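Local coordinates for pullulanase (Klebsiella oxytoca, PDB 2YOC), which hydrolyses the alpha-1,6-glucosidic linkages of pullulan and probably of related branched glucans, as a calcium-containing, secreted glycosyl hydrolase, at residues L409-T413 against T941-K945; D426-P430 against A442-M447; L451-S455 against D582-N586; F572-I576 against W653-I659; G866-L870 against E929-T934. All blocks are in the same frame, centred on the assembly; numbering follows the deposited sequence.

Overall arrangement
All five contacts join parts of the eight-stranded parallel beta/alpha barrel, mostly helices of its outer layer with each other or with neighbouring loops. Helix 446-457 is used by interactions 2 and 3, whose centres lie 15 Å apart and which touch between Gly443 and Lys452; interaction 3 also meets interaction 5 where Leu454 packs on Glu868. Helix 927-945 carries one side of both interaction 1 and interaction 5, 19 Å apart between centres. Along the chain, interaction 1 encloses the other four, and interactions 3 and 4 cross. Interaction 1 brings helix 927-945 against the turn into strand 413-417, interaction 3 joins helix 446-457 to the loop entering strand 586-591, and interaction 4 joins helices 567-582 and 640-655.

Interaction 1 of 5, residues L409-T413 against T941-K945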
# COMPACT_ATOMS: atom_id res chain seq x y z
N LEU B 409 28.86 19.47 11.34
CA LEU B 409 28.02 19.93 10.23
C LEU B 409 26.60 20.13 10.61
O LEU B 409 26.03 21.15 10.26
CB LEU B 409 28.06 18.95 9.08
CG LEU B 409 29.31 18.85 8.29
CD1 LEU B 409 29.20 17.74 7.32
CD2 LEU B 409 29.60 20.14 7.58
N ALA B 410 26.01 19.14 11.29
CA ALA B 410 24.61 19.18 11.71
C ALA B 410 24.26 20.44 12.54
O ALA B 410 23.11 20.87 12.54
CB ALA B 410 24.26 17.92 12.50
N LYS B 411 25.28 21.04 13.21
CA LYS B 411 25.10 22.25 14.01
C LYS B 411 24.80 23.47 13.18
O LYS B 411 24.24 24.42 13.71
CB LYS B 411 26.27 22.45 14.98
CG LYS B 411 26.12 21.62 16.25
CD LYS B 411 27.41 20.99 16.73
CE LYS B 411 27.22 19.94 17.83
NZ LYS B 411 26.62 18.64 17.35
N MSE B 412 25.11 23.40 11.85
CA MSE B 412 24.90 24.45 10.84
C MSE B 412 23.51 25.09 10.86
O MSE B 412 22.51 24.40 10.63
CB MSE B 412 25.24 23.92 9.44
CG MSE B 412 25.61 24.99 8.43
SE MSE B 412 26.03 24.21 6.66
CE MSE B 412 27.83 23.48 7.07
N THR B 413 23.47 26.42 11.13
CA THR B 413 22.25 27.24 11.19
C THR B 413 22.45 28.45 10.26
O THR B 413 23.07 29.45 10.64
CB THR B 413 21.93 27.54 12.66
OG1 THR B 413 21.60 26.32 13.29
CG2 THR B 413 20.77 28.46 12.84
N THR B 941 17.02 28.95 18.33
CA THR B 941 18.41 28.74 17.95
C THR B 941 19.21 28.37 19.18
O THR B 941 20.06 27.46 19.11
CB THR B 941 19.00 29.93 17.15
OG1 THR B 941 19.06 31.10 17.96
CG2 THR B 941 18.27 30.21 15.83
N GLU B 942 18.94 29.04 20.32
CA GLU B 942 19.62 28.77 21.60
C GLU B 942 19.40 27.31 21.99
O GLU B 942 20.36 26.60 22.31
CB GLU B 942 19.18 29.74 22.71
CG GLU B 942 19.79 31.13 22.57
CD GLU B 942 19.49 32.14 23.66
OE1 GLU B 942 18.48 32.88 23.55
OE2 GLU B 942 20.32 32.23 24.59
N LEU B 943 18.14 26.85 21.86
CA LEU B 943 17.73 25.47 22.12
C LEU B 943 18.54 24.47 21.27
O LEU B 943 19.12 23.54 21.82
CB LEU B 943 16.22 25.29 21.87
CG LEU B 943 15.30 25.95 22.91
CD1 LEU B 943 13.89 26.06 22.39
CD2 LEU B 943 15.34 25.23 24.23
N ARG B 944 18.61 24.72 19.93
CA ARG B 944 19.35 23.93 18.93
C ARG B 944 20.79 23.72 19.37
O ARG B 944 21.31 22.60 19.27
CB ARG B 944 19.28 24.63 17.56
CG ARG B 944 20.06 23.96 16.45
CD ARG B 944 19.64 24.44 15.09
NE ARG B 944 20.25 23.66 14.02
CZ ARG B 944 19.70 22.59 13.45
NH1 ARG B 944 18.51 22.15 13.85
NH2 ARG B 944 20.34 21.95 12.47
N LYS B 945 21.44 24.80 19.90
CA LYS B 945 22.81 24.71 20.39
C LYS B 945 22.92 24.22 21.85
O LYS B 945 24.03 24.01 22.34
CB LYS B 945 23.61 26.01 20.11
CG LYS B 945 23.05 27.30 20.71
CD LYS B 945 23.98 28.47 20.45
CE LYS B 945 24.60 29.03 21.70
NZ LYS B 945 23.79 30.15 22.26
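Arg944 reaches across to the turn before the first barrel strand because its CG stands anti to the backbone N (chi1 177°) and the chain stays extended from CG to NE. Thr413, with chi1 -66°, sets OG1 beside its own backbone N, facing the arginine. The two side chains slide past each other in opposite directions, and NE of Arg944 ends 3.1 Å from OG1 of Thr413. The guanidinium then passes along the backbone of the turn: NH2 of Arg944 lies 3.0 Å from the carbonyl O of Ala410, placed obliquely to the guanidinium plane. The O of Lys411 is at the guanidinium edge, 4.1 Å from NE of Arg944. That same carbonyl accepts a hydrogen bond from OG1 of Thr413 at 3.3 Å, which ties the threonine hydroxyl to the turn it follows. One turn earlier on helix 927-945, CG2 of Thr941 comes to 4.3 Å from CG2 of Thr413. Arg944 NH1 also bonds Met855 O, at the end of helix 840-855, and Gly857 O; NH2 bonds Gly859 O. Thr941 OG1 bonds Ser457 O. Thr413 and Arg944 both touch Ala861, and the helix end packs beside the first and last strands, 413-417 and 860-864.

Interaction 2 of 5, residues D426-P430 against A442-M447; sequences DQTVP and AGDSNM
Asp426 and Thr428, from a tight turn in the loop after helix 419-423, meet the amino-terminal end of helix 446-457 and take up two of its first backbone N-H groups. OD2 of Asp426 accepts from N of Met447 at 2.8 Å with an N-H...O angle of 161°, the donor coming nearly along the C-O direction. OG1 of Thr428 accepts from N of Asn446, also at 2.8 Å and equally straight. Its hydroxyl in turn donates to OD1 of Asp426 at 2.7 Å, so aspartate and threonine approach the helix end as a linked pair. Thr428 can do this because OG1 sits between its backbone N and carbonyl carbon (chi1 54°), turned to the helix. The turn itself is a type I beta turn from Asp426 to Val429 combined with an Asx turn, in which N of Thr428 bonds OD1 of Asp426 at 3.2 Å; both Thr428 donors come to that oxygen from the same face of the carboxylate, out of its plane. Ser445 is the N-cap of the helix: its OG bonds Val448 N, and also Ala442 O at 3.0 Å. With the N-H of Met447 directed at OD2 and the positive end of the helix dipole near, the charged form of Asp426 would probably be favoured. An apolar flank adjoins this polar end: CB of Ala442 lies 4.2 Å from CG1 of Val429 and 4.1 Å from CD of Pro430. Arg434 bonds the carbonyls of Asp426 and Gln427.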
# COMPACT_ATOMS: atom_id res chain seq x y z
N ASP B 426 19.18 50.58 6.12
CA ASP B 426 19.70 50.90 7.44
C ASP B 426 20.43 52.23 7.53
O ASP B 426 21.57 52.37 7.07
CB ASP B 426 20.48 49.74 8.07
CG ASP B 426 20.66 49.88 9.58
OD1 ASP B 426 20.11 50.85 10.17
OD2 ASP B 426 21.34 49.01 10.18
N GLN B 427 19.77 53.19 8.18
CA GLN B 427 20.26 54.56 8.38
C GLN B 427 21.50 54.62 9.26
O GLN B 427 22.36 55.50 9.05
CB GLN B 427 19.14 55.46 8.93
CG GLN B 427 17.93 55.57 8.00
CD GLN B 427 18.23 56.24 6.67
OE1 GLN B 427 18.90 57.29 6.61
NE2 GLN B 427 17.72 55.67 5.59
N THR B 428 21.64 53.67 10.22
CA THR B 428 22.79 53.62 11.12
C THR B 428 24.06 53.18 10.41
O THR B 428 25.14 53.19 11.01
CB THR B 428 22.48 52.79 12.38
OG1 THR B 428 22.00 51.51 12.00
CG2 THR B 428 21.47 53.46 13.27
N VAL B 429 23.93 52.82 9.11
CA VAL B 429 25.04 52.43 8.24
C VAL B 429 25.42 53.69 7.43
O VAL B 429 24.55 54.21 6.73
CB VAL B 429 24.70 51.26 7.28
CG1 VAL B 429 25.92 50.87 6.43
CG2 VAL B 429 24.16 50.05 8.04
N PRO B 430 26.70 54.18 7.50
CA PRO B 430 27.07 55.37 6.72
C PRO B 430 26.64 55.25 5.28
O PRO B 430 26.82 54.18 4.67
CB PRO B 430 28.59 55.45 6.86
CG PRO B 430 29.01 54.15 7.49
CD PRO B 430 27.84 53.68 8.28
N ALA B 442 30.24 48.33 9.70
CA ALA B 442 29.51 49.34 10.48
C ALA B 442 29.07 48.71 11.81
O ALA B 442 27.87 48.51 12.04
CB ALA B 442 28.30 49.83 9.69
N GLY B 443 30.05 48.43 12.68
CA GLY B 443 29.88 47.81 13.98
C GLY B 443 28.74 48.36 14.81
O GLY B 443 28.10 47.62 15.56
N ASP B 444 28.46 49.67 14.65
CA ASP B 444 27.43 50.39 15.36
C ASP B 444 26.21 50.66 14.48
O ASP B 444 25.75 51.79 14.35
CB ASP B 444 28.02 51.67 15.99
CG ASP B 444 29.18 51.41 16.94
OD1 ASP B 444 29.00 50.64 17.93
OD2 ASP B 444 30.27 51.99 16.72
N SER B 445 25.69 49.61 13.85
CA SER B 445 24.49 49.73 13.04
C SER B 445 23.41 48.78 13.56
O SER B 445 23.73 47.83 14.28
CB SER B 445 24.80 49.45 11.58
OG SER B 445 24.99 48.07 11.32
N ASN B 446 22.14 49.04 13.21
CA ASN B 446 21.04 48.17 13.63
C ASN B 446 21.22 46.78 13.01
O ASN B 446 21.07 45.77 13.71
CB ASN B 446 19.69 48.73 13.19
CG ASN B 446 19.33 50.09 13.75
OD1 ASN B 446 19.86 50.55 14.78
ND2 ASN B 446 18.41 50.76 13.05
N MSE B 447 21.57 46.73 11.71
CA MSE B 447 21.79 45.49 10.98
C MSE B 447 22.97 44.74 11.59
O MSE B 447 22.76 43.62 12.05
CB MSE B 447 21.99 45.79 9.49
CG MSE B 447 22.15 44.55 8.63
SE MSE B 447 24.00 44.01 8.48
CE MSE B 447 24.76 45.53 7.54

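Interaction 3 of 5, residues L451-S455 against D582-N586; sequences LKTLS and DLGMN
Ser455 donates from OG to the carbonyl O of Leu583 at 2.7 Å, and this is the hydrogen bond that joins the two segments. The hydroxyl is thrown outward from helix 446-457 by placing OG anti to the backbone N (chi1 -175°), and it meets the acceptor almost end-on, with a C=O...O angle of 163°. Beside it the selenomethionine Met585 sets its CG against that hydroxyl. Its chain runs extended to the selenium and bends only at the last torsion (chi3 -71°), turning CE back to lie 4.0 Å from CB of Leu451. Leu583 spreads its two methyls over the helix: CD1 rests 3.9 Å from CB of Leu451, while CD2 rests 3.8 Å from CG of Lys452. The lysine chain, extended beyond CG, crosses Leu583 at about a right angle and brings CE to 3.5 Å from O of Asp582. Its amino group has a weak bond to Gly443 O. Gly584, with positive phi, turns the chain away from helix 567-582 just where the serine bond forms. Asn586 then enters strand 586-591. Helix 446-457 packs through Leu451 and Leu454 on His415 of strand 413-417, while Met585 reaches Val462 of strand 461-464.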
# COMPACT_ATOMS: atom_id res chain seq x y z
N LEU B 451 22.69 41.05 13.56
CA LEU B 451 23.41 39.83 13.18
C LEU B 451 24.28 39.36 14.32
O LEU B 451 24.23 38.19 14.66
CB LEU B 451 24.22 39.99 11.88
CG LEU B 451 23.43 40.37 10.61
CD1 LEU B 451 24.31 40.30 9.41
CD2 LEU B 451 22.25 39.47 10.38
N LYS B 452 24.99 40.31 14.98
CA LYS B 452 25.82 40.06 16.17
C LYS B 452 24.99 39.31 17.25
O LYS B 452 25.46 38.29 17.75
CB LYS B 452 26.38 41.39 16.74
CG LYS B 452 27.86 41.65 16.45
CD LYS B 452 28.25 43.12 16.64
CE LYS B 452 29.68 43.38 16.23
NZ LYS B 452 29.96 44.84 16.05
N THR B 453 23.74 39.77 17.54
CA THR B 453 22.91 39.04 18.52
C THR B 453 22.42 37.69 18.00
O THR B 453 22.42 36.72 18.77
CB THR B 453 21.83 39.88 19.24
OG1 THR B 453 20.63 39.86 18.49
CG2 THR B 453 22.27 41.30 19.57
N LEU B 454 22.03 37.60 16.70
CA LEU B 454 21.59 36.33 16.12
C LEU B 454 22.72 35.29 16.21
O LEU B 454 22.47 34.14 16.59
CB LEU B 454 21.12 36.52 14.68
CG LEU B 454 19.81 37.33 14.49
CD1 LEU B 454 19.62 37.72 13.04
CD2 LEU B 454 18.57 36.57 14.98
N SER B 455 23.98 35.73 15.97
CA SER B 455 25.16 34.89 16.03
C SER B 455 25.38 34.36 17.42
O SER B 455 25.87 33.24 17.59
CB SER B 455 26.40 35.67 15.61
OG SER B 455 27.52 34.80 15.57
N ASP B 582 34.37 39.55 13.66
CA ASP B 582 33.54 40.52 14.36
C ASP B 582 32.10 40.02 14.59
O ASP B 582 31.48 40.40 15.59
CB ASP B 582 33.59 41.89 13.64
CG ASP B 582 34.99 42.34 13.16
OD1 ASP B 582 36.01 41.76 13.62
OD2 ASP B 582 35.06 43.27 12.32
N LEU B 583 31.57 39.18 13.69
CA LEU B 583 30.22 38.61 13.85
C LEU B 583 30.28 37.13 14.24
O LEU B 583 29.25 36.58 14.62
CB LEU B 583 29.32 38.77 12.61
CG LEU B 583 29.17 40.10 11.91
CD1 LEU B 583 27.98 40.05 10.98
CD2 LEU B 583 28.94 41.21 12.87
N GLY B 584 31.45 36.51 14.12
CA GLY B 584 31.69 35.11 14.49
C GLY B 584 30.80 34.04 13.87
O GLY B 584 30.30 33.15 14.57
N MSE B 585 30.62 34.14 12.54
CA MSE B 585 29.83 33.22 11.73
C MSE B 585 30.62 32.78 10.50
O MSE B 585 31.42 33.56 9.96
CB MSE B 585 28.54 33.91 11.28
CG MSE B 585 27.46 33.91 12.35
SE MSE B 585 25.77 34.70 11.75
CE MSE B 585 26.29 36.58 11.66
N ASN B 586 30.40 31.54 10.05
CA ASN B 586 31.04 31.02 8.84
C ASN B 586 30.36 31.66 7.60
O ASN B 586 29.34 32.33 7.74
CB ASN B 586 30.85 29.52 8.77
CG ASN B 586 31.68 28.72 9.70
OD1 ASN B 586 32.21 29.22 10.71
ND2 ASN B 586 31.79 27.43 9.40

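Interaction 4 of 5, residues F572-I576 against W653-I659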
# COMPACT_ATOMS: atom_id res chain seq x y z
N PHE B 572 35.69 42.85 -0.40
CA PHE B 572 35.03 41.55 -0.22
C PHE B 572 35.70 40.81 0.95
O PHE B 572 35.01 40.40 1.88
CB PHE B 572 35.18 40.72 -1.49
CG PHE B 572 34.37 39.46 -1.53
CD1 PHE B 572 34.76 38.34 -0.80
CD2 PHE B 572 33.27 39.35 -2.35
CE1 PHE B 572 34.02 37.16 -0.86
CE2 PHE B 572 32.56 38.16 -2.44
CZ PHE B 572 32.93 37.08 -1.69
N ARG B 573 37.04 40.66 0.90
CA ARG B 573 37.84 40.04 1.95
C ARG B 573 37.57 40.72 3.29
O ARG B 573 37.27 40.03 4.27
CB ARG B 573 39.32 40.07 1.59
CG ARG B 573 39.71 38.95 0.63
CD ARG B 573 41.13 39.12 0.14
NE ARG B 573 41.68 37.89 -0.42
CZ ARG B 573 42.81 37.83 -1.10
NH1 ARG B 573 43.52 38.93 -1.31
NH2 ARG B 573 43.25 36.68 -1.59
N THR B 574 37.54 42.06 3.30
CA THR B 574 37.20 42.84 4.48
C THR B 574 35.86 42.41 5.04
O THR B 574 35.75 42.24 6.26
CB THR B 574 37.27 44.33 4.22
OG1 THR B 574 38.55 44.66 3.64
CG2 THR B 574 37.03 45.13 5.51
N MSE B 575 34.84 42.20 4.16
CA MSE B 575 33.53 41.72 4.61
C MSE B 575 33.66 40.31 5.21
O MSE B 575 33.07 40.07 6.28
CB MSE B 575 32.52 41.72 3.48
CG MSE B 575 31.17 41.23 3.90
SE MSE B 575 30.07 40.79 2.38
CE MSE B 575 31.39 39.57 1.41
N ILE B 576 34.45 39.40 4.58
CA ILE B 576 34.64 38.06 5.11
C ILE B 576 35.24 38.14 6.51
O ILE B 576 34.67 37.56 7.45
CB ILE B 576 35.41 37.10 4.15
CG1 ILE B 576 34.73 36.95 2.75
CG2 ILE B 576 35.67 35.73 4.81
CD1 ILE B 576 33.29 36.30 2.73
N TRP B 653 37.74 30.76 -4.60
CA TRP B 653 36.85 31.21 -3.53
C TRP B 653 37.21 30.50 -2.23
O TRP B 653 37.15 31.11 -1.15
CB TRP B 653 35.38 31.00 -3.89
CG TRP B 653 34.94 31.73 -5.13
CD1 TRP B 653 34.62 31.17 -6.34
CD2 TRP B 653 34.75 33.15 -5.29
NE1 TRP B 653 34.19 32.15 -7.21
CE2 TRP B 653 34.28 33.37 -6.60
CE3 TRP B 653 34.91 34.25 -4.43
CZ2 TRP B 653 33.98 34.65 -7.07
CZ3 TRP B 653 34.58 35.52 -4.90
CH2 TRP B 653 34.14 35.71 -6.20
N THR B 654 37.65 29.23 -2.33
CA THR B 654 38.07 28.43 -1.19
C THR B 654 39.31 29.00 -0.50
O THR B 654 39.14 29.45 0.64
CB THR B 654 38.09 26.94 -1.49
OG1 THR B 654 36.83 26.60 -2.05
CG2 THR B 654 38.29 26.10 -0.27
N THR B 655 40.51 29.05 -1.15
CA THR B 655 41.72 29.60 -0.53
C THR B 655 41.98 31.07 -0.59
O THR B 655 42.56 31.61 0.36
CB THR B 655 43.02 28.83 -0.80
OG1 THR B 655 43.13 28.47 -2.18
CG2 THR B 655 43.22 27.68 0.15
N ASP B 656 41.64 31.72 -1.69
CA ASP B 656 41.93 33.14 -1.76
C ASP B 656 40.86 33.99 -1.06
O ASP B 656 41.18 35.00 -0.44
CB ASP B 656 42.24 33.55 -3.19
CG ASP B 656 43.35 32.69 -3.80
OD1 ASP B 656 44.44 32.58 -3.17
OD2 ASP B 656 43.14 32.12 -4.89
N TYR B 657 39.63 33.49 -1.05
CA TYR B 657 38.51 34.19 -0.41
C TYR B 657 38.06 33.63 0.92
O TYR B 657 37.29 34.30 1.64
CB TYR B 657 37.36 34.41 -1.38
CG TYR B 657 37.76 35.42 -2.43
CD1 TYR B 657 37.83 36.77 -2.13
CD2 TYR B 657 38.17 35.01 -3.69
CE1 TYR B 657 38.17 37.71 -3.09
CE2 TYR B 657 38.54 35.94 -4.66
CZ TYR B 657 38.53 37.29 -4.36
OH TYR B 657 38.86 38.21 -5.32
N LYS B 658 38.58 32.44 1.29
CA LYS B 658 38.30 31.81 2.58
C LYS B 658 36.80 31.61 2.82
O LYS B 658 36.26 32.02 3.86
CB LYS B 658 39.03 32.55 3.72
CG LYS B 658 40.54 32.33 3.69
CD LYS B 658 41.27 33.00 4.82
CE LYS B 658 42.72 32.60 4.72
NZ LYS B 658 43.49 32.91 5.95
N ILE B 659 36.14 30.99 1.83
CA ILE B 659 34.71 30.65 1.87
C ILE B 659 34.62 29.25 2.53
O ILE B 659 35.51 28.39 2.29
CB ILE B 659 34.12 30.74 0.44
CG1 ILE B 659 34.14 32.20 -0.08
CG2 ILE B 659 32.74 30.12 0.32
CD1 ILE B 659 33.09 33.23 0.54
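The carbonyl O of Asp656 is gripped twice by Arg573, whose NE and NH2 each bond it at 2.9 Å. The oxygen lies practically in the guanidinium plane, and both nitrogens reach it from the same face of the carbonyl, tilted from its plane by 31° and 34°. An extended arm from CG to NE brings the arginine this far from helix 567-582. Its other bonds go to Leu384 O from NH2 and Leu389 O from NH1, so three backbone carbonyls hold the guanidinium. Next to it, CD1 of Phe572 touches CD1 of Tyr657 at 3.7 Å; the rings are oblique, planes at 69°. CZ of Phe572 also meets CZ3 of Trp653 at 3.9 Å, again obliquely, and CZ3 covers one face of the Tyr657 ring toward its rim. CE of Met575, about one helical turn on, lies over the centre of a Phe572 face. Ile576 closes the other end, its CD1 3.8 Å from CD1 of Ile659, where both side chains pack on Val587 of strand 586-591. An aromatic cluster of Phe572, Trp653 and Tyr657 thus packs between two outer helices of the beta/alpha barrel, helix 567-582 and the end of helix 640-655, which leads into strand 661-664.

Interaction 5 of 5, residues G866-L870 against E929-T934; sequences GSELL and ELKQMT
Apolar packing carries most of this contact, with Leu870 at its middle. Its CD2 lies 3.5 Å from CG of the selenomethionine Met933, and its CD1 lies 3.9 Å from CD2 of Leu930, so one methyl meets Met933 and the other Leu930, three residues earlier on helix 927-945. Met933 offers that carbon because its chain leaves with CG anti to the backbone N (chi1 -171°) and then bends at chi2 and chi3, which leaves SE 4.0 Å from CD2 of Leu870. The preceding Leu869 packs more loosely on Leu930: its CD2 is 4.5 Å from CB of Leu930 and also beside the hydroxyl of Thr934. Leu870 and Met933 are covered in turn by Val844 and Leu851 of helix 840-855.

Carbonyls meet carbon atoms too. O of Leu869 rests 3.4 Å from CD2 of Leu930, and O of Glu868 the same distance from CG of Met933. O of Glu868 also comes to 3.2 Å from N of Thr934, but the angle is too poor for a bond.

No hydrogen bond crosses; those described lie within one segment or run to a third part of the fold. OG1 of Thr934 donates to O of Leu930 at 2.7 Å from above the carbonyl plane, and that oxygen also takes the helix bond from N of Thr934. Glu868 turns its carboxylate from the helix: OE1 has a weak bond from N of Gly866, and OE2 bonds NE2 of His450 of helix 446-457.

The loop after strand 860-864 is thus held to helix 927-945 by the fit of leucine and selenomethionine side chains, while Thr934 OG1 is satisfied within its own helix and Glu868 OE2 by His450.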
# COMPACT_ATOMS: atom_id res chain seq x y z
N GLY B 866 15.50 37.82 7.59
CA GLY B 866 14.28 38.57 7.89
C GLY B 866 13.15 37.79 8.52
O GLY B 866 12.20 38.41 9.01
N SER B 867 13.20 36.43 8.52
CA SER B 867 12.13 35.60 9.10
C SER B 867 11.91 35.86 10.58
O SER B 867 10.76 35.79 11.04
CB SER B 867 12.35 34.12 8.82
OG SER B 867 12.44 33.92 7.42
N GLU B 868 13.00 36.26 11.28
CA GLU B 868 13.03 36.65 12.69
C GLU B 868 12.32 38.01 12.90
O GLU B 868 12.11 38.41 14.05
CB GLU B 868 14.51 36.73 13.17
CG GLU B 868 15.31 37.97 12.76
CD GLU B 868 15.80 38.08 11.33
OE1 GLU B 868 15.53 37.15 10.54
OE2 GLU B 868 16.50 39.07 11.01
N LEU B 869 12.04 38.75 11.80
CA LEU B 869 11.38 40.06 11.77
C LEU B 869 10.13 39.97 10.91
O LEU B 869 9.79 40.93 10.22
CB LEU B 869 12.34 41.15 11.26
CG LEU B 869 13.72 41.28 11.96
CD1 LEU B 869 14.59 42.31 11.28
CD2 LEU B 869 13.58 41.56 13.45
N LEU B 870 9.45 38.81 10.94
CA LEU B 870 8.20 38.54 10.22
C LEU B 870 8.19 39.05 8.78
O LEU B 870 7.14 39.43 8.26
CB LEU B 870 7.02 39.15 11.03
CG LEU B 870 6.94 38.76 12.50
CD1 LEU B 870 6.08 39.70 13.26
CD2 LEU B 870 6.44 37.35 12.67
N GLU B 929 5.72 43.38 17.87
CA GLU B 929 5.58 42.08 17.24
C GLU B 929 6.93 41.58 16.72
O GLU B 929 7.30 40.41 16.96
CB GLU B 929 4.51 42.10 16.14
CG GLU B 929 3.08 42.37 16.63
CD GLU B 929 2.74 43.77 17.14
OE1 GLU B 929 2.71 44.72 16.33
OE2 GLU B 929 2.47 43.90 18.36
N LEU B 930 7.70 42.47 16.06
CA LEU B 930 9.03 42.15 15.54
C LEU B 930 9.95 41.75 16.70
O LEU B 930 10.62 40.72 16.60
CB LEU B 930 9.62 43.30 14.68
CG LEU B 930 8.67 43.88 13.63
CD1 LEU B 930 9.27 45.06 12.96
CD2 LEU B 930 8.26 42.85 12.58
N LYS B 931 9.89 42.49 17.82
CA LYS B 931 10.68 42.18 19.01
C LYS B 931 10.26 40.82 19.62
O LYS B 931 11.13 40.04 20.04
CB LYS B 931 10.61 43.33 20.03
CG LYS B 931 11.65 44.43 19.78
CD LYS B 931 11.58 45.55 20.83
CE LYS B 931 12.53 46.69 20.54
NZ LYS B 931 12.69 47.62 21.70
N GLN B 932 8.95 40.52 19.64
CA GLN B 932 8.37 39.25 20.11
C GLN B 932 8.94 38.09 19.24
O GLN B 932 9.45 37.10 19.78
CB GLN B 932 6.83 39.33 20.01
CG GLN B 932 6.04 38.19 20.63
CD GLN B 932 4.54 38.40 20.51
OE1 GLN B 932 3.82 37.63 19.86
NE2 GLN B 932 4.02 39.45 21.16
N MSE B 933 8.88 38.24 17.89
CA MSE B 933 9.40 37.24 16.95
C MSE B 933 10.92 37.05 17.09
O MSE B 933 11.37 35.90 17.08
CB MSE B 933 9.00 37.56 15.50
CG MSE B 933 9.32 36.44 14.51
SE MSE B 933 8.41 34.77 14.93
CE MSE B 933 9.98 33.60 15.00
N THR B 934 11.71 38.15 17.23
CA THR B 934 13.17 38.04 17.39
C THR B 934 13.47 37.20 18.64
O THR B 934 14.27 36.27 18.56
CB THR B 934 13.86 39.41 17.42
OG1 THR B 934 13.31 40.25 16.40
CG2 THR B 934 15.34 39.32 17.20